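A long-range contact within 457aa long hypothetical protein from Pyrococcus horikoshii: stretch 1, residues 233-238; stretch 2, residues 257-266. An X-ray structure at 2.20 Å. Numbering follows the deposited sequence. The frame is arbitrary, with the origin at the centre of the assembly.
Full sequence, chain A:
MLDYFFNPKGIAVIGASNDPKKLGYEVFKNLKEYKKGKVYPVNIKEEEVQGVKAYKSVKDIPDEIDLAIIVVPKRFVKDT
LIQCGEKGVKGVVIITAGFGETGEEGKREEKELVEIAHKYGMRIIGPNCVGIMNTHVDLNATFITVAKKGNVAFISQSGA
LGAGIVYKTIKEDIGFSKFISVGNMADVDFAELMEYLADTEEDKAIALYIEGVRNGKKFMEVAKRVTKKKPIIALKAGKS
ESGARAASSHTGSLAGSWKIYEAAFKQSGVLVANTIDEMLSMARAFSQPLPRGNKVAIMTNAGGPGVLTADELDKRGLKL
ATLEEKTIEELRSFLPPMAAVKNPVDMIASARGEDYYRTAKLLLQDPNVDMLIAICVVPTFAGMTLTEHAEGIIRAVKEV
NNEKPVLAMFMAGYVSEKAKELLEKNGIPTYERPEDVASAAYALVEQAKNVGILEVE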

# COMPACT_ATOMS: atom_id res chain seq x y z
N ILE A 233 -1.22 15.20 12.90
CA ILE A 233 -2.00 14.01 12.59
C ILE A 233 -1.58 12.89 13.56
O ILE A 233 -0.41 12.50 13.59
CB ILE A 233 -1.75 13.51 11.13
CG1 ILE A 233 -2.10 14.60 10.11
CG2 ILE A 233 -2.64 12.31 10.84
CD1 ILE A 233 -1.24 15.83 10.18
N ALA A 234 -2.54 12.39 14.33
CA ALA A 234 -2.27 11.34 15.31
C ALA A 234 -2.94 10.00 15.04
O ALA A 234 -4.14 9.93 14.75
CB ALA A 234 -2.66 11.81 16.71
N LEU A 235 -2.15 8.94 15.12
CA LEU A 235 -2.63 7.57 14.95
C LEU A 235 -2.54 7.02 16.37
O LEU A 235 -1.45 6.83 16.90
CB LEU A 235 -1.70 6.78 14.00
CG LEU A 235 -1.91 5.25 13.94
CD1 LEU A 235 -3.35 4.92 13.54
CD2 LEU A 235 -0.92 4.62 12.95
N LYS A 236 -3.70 6.81 16.99
CA LYS A 236 -3.76 6.31 18.36
C LYS A 236 -4.04 4.81 18.39
O LYS A 236 -5.01 4.31 17.84
CB LYS A 236 -4.87 7.06 19.11
CG LYS A 236 -5.12 6.47 20.50
CD LYS A 236 -4.09 6.93 21.53
CE LYS A 236 -4.38 6.41 22.94
NZ LYS A 236 -3.97 5.00 23.04
N ALA A 237 -3.11 4.07 19.03
CA ALA A 237 -3.28 2.63 19.12
C ALA A 237 -4.13 2.23 20.33
O ALA A 237 -4.04 2.81 21.41
CB ALA A 237 -1.88 2.00 19.25
N GLY A 238 -5.00 1.23 20.11
CA GLY A 238 -5.79 0.72 21.22
C GLY A 238 -7.29 0.83 20.96
O GLY A 238 -7.74 1.18 19.87
N SER A 257 -11.03 4.81 27.15
CA SER A 257 -9.71 5.41 26.97
C SER A 257 -9.49 5.87 25.53
O SER A 257 -9.28 7.04 25.24
CB SER A 257 -8.65 4.38 27.36
OG SER A 257 -7.43 5.05 27.65
N TRP A 258 -9.51 4.89 24.61
CA TRP A 258 -9.30 5.21 23.20
C TRP A 258 -10.41 6.11 22.66
O TRP A 258 -10.21 6.90 21.74
CB TRP A 258 -9.27 3.90 22.42
CG TRP A 258 -9.08 4.17 20.98
CD1 TRP A 258 -7.85 4.35 20.30
CD2 TRP A 258 -10.12 4.32 19.98
NE1 TRP A 258 -8.02 4.59 18.98
CE2 TRP A 258 -9.48 4.58 18.74
CE3 TRP A 258 -11.51 4.26 20.04
CZ2 TRP A 258 -10.24 4.77 17.60
CZ3 TRP A 258 -12.27 4.45 18.89
CH2 TRP A 258 -11.63 4.71 17.67
N LYS A 259 -11.62 5.94 23.22
CA LYS A 259 -12.76 6.72 22.76
C LYS A 259 -12.61 8.20 23.12
O LYS A 259 -12.79 9.09 22.30
CB LYS A 259 -14.02 6.15 23.40
CG LYS A 259 -15.24 6.27 22.49
CD LYS A 259 -15.79 7.70 22.43
CE LYS A 259 -16.94 7.85 21.44
NZ LYS A 259 -17.37 9.25 21.38
N ILE A 260 -12.33 8.44 24.41
CA ILE A 260 -12.21 9.80 24.87
C ILE A 260 -10.98 10.51 24.24
O ILE A 260 -10.95 11.72 24.04
CB ILE A 260 -12.14 9.71 26.40
CG1 ILE A 260 -12.15 11.11 27.02
CG2 ILE A 260 -10.84 9.02 26.82
CD1 ILE A 260 -13.52 11.79 26.91
N TYR A 261 -9.94 9.69 23.96
CA TYR A 261 -8.73 10.24 23.35
C TYR A 261 -9.02 10.89 22.00
O TYR A 261 -8.54 11.97 21.68
CB TYR A 261 -7.74 9.09 23.17
CG TYR A 261 -6.65 9.21 24.18
CD1 TYR A 261 -6.78 8.60 25.42
CD2 TYR A 261 -5.49 9.94 23.88
CE1 TYR A 261 -5.76 8.70 26.36
CE2 TYR A 261 -4.48 10.04 24.82
CZ TYR A 261 -4.61 9.43 26.06
OH TYR A 261 -3.60 9.52 26.99
N GLU A 262 -9.81 10.18 21.18
CA GLU A 262 -10.14 10.70 19.86
C GLU A 262 -10.88 12.04 19.95
O GLU A 262 -10.54 13.02 19.30
CB GLU A 262 -11.01 9.67 19.13
CG GLU A 262 -10.39 8.28 19.13
CD GLU A 262 -9.30 8.22 18.08
OE1 GLU A 262 -9.63 8.05 16.91
OE2 GLU A 262 -8.13 8.33 18.44
N ALA A 263 -11.88 12.12 20.83
CA ALA A 263 -12.63 13.36 21.04
C ALA A 263 -11.72 14.49 21.51
O ALA A 263 -11.87 15.63 21.08
CB ALA A 263 -13.75 13.13 22.04
N ALA A 264 -10.78 14.18 22.39
CA ALA A 264 -9.85 15.19 22.89
C ALA A 264 -8.97 15.71 21.74
O ALA A 264 -8.69 16.90 21.66
CB ALA A 264 -8.97 14.59 23.98
N PHE A 265 -8.55 14.80 20.85
CA PHE A 265 -7.72 15.21 19.71
C PHE A 265 -8.50 16.17 18.83
O PHE A 265 -7.98 17.21 18.42
CB PHE A 265 -7.30 14.01 18.86
CG PHE A 265 -6.25 13.14 19.50
CD1 PHE A 265 -5.20 13.69 20.22
CD2 PHE A 265 -6.31 11.75 19.36
CE1 PHE A 265 -4.22 12.88 20.79
CE2 PHE A 265 -5.33 10.94 19.92
CZ PHE A 265 -4.29 11.50 20.64
N LYS A 266 -9.75 15.82 18.56
CA LYS A 266 -10.62 16.63 17.71
C LYS A 266 -10.77 18.07 18.18
O LYS A 266 -10.66 19.00 17.39
CB LYS A 266 -12.02 15.99 17.63
CG LYS A 266 -12.07 14.55 17.10
CD LYS A 266 -11.81 14.44 15.60
CE LYS A 266 -12.10 13.01 15.11
NZ LYS A 266 -12.03 12.83 13.62
O HOH W 1 -6.47 6.82 15.89

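This is an antiparallel packing of a helix against a strand, built mainly from aromatic rings laid against one lysine and one alanine and fastened by a single direct hydrogen bond. The axes of strand 233-236 and helix 258-266 run at 178° and approach to 10.1 Å, and the contact buries 322 Å² summed over both sides. The backbones draw nearer only past the strand, in the segment that follows it: CA of Ala 234 lies 8.0 Å from CA of Phe 265, whereas CA of Gly 238 lies 6.0 Å from CA of Trp 258.

Alternation along the strand selects the residues that take part. Ala 234 and Lys 236 point their CA-to-CB bonds toward the helix, while Leu 235 points away. On the helix, Trp 258, Tyr 261 and Phe 265 point toward the strand, a spacing of three and four residues that keeps them on one side of the helix.

At the wider end, the small side chain of Ala 234 leaves room for a ring: its CB sits 4.3 Å from the centroid of the Phe 265 ring and 12° off the ring normal, a CH-pi contact over the face. The edge of the same ring meets Lys 236, with CE2 of Phe 265 4.0 Å from CB of Lys 236.

Lys 236 contributes the largest covered area, 106 Å², and it touches four helix residues: CB of Lys 236 meets OE2 of Glu 262 at 3.6 Å and also CE2 of Phe 265, while the extended chain carries CE out to Tyr 261. Its CG lies 3.5 Å from CD1 of Trp 258, and its CE stands over the face of Tyr 261, 3.9 Å from the ring centroid and 13° off the normal. The ammonium NZ lies 5.1 Å from that centroid, so any cation-pi attraction is weak at most; NZ instead donates to O of Ala 237 at 2.7 Å. The lysine thus packs its methylenes against rings while its charged end has polar company.

The direct hydrogen bond runs from NE1 of Trp 258 to O of Lys 236, at 3.2 Å with an N-H...O angle of 143°. The carbonyl lies at the indole edge, near the ring plane, as an in-plane N-H requires. Over one face of the indole is O of Gly 238, 3.2 Å from CD1 of Trp 258. Glycine suits this position because, at phi 122°, a CB would be jammed against the preceding carbonyl.

Glu 262 starts sideways, but its end comes nearer. Water 1 accepts from N of Lys 236 at 3.0 Å and donates weakly to OE2 of Glu 262 at 3.4 Å, adding a solvent-mediated link.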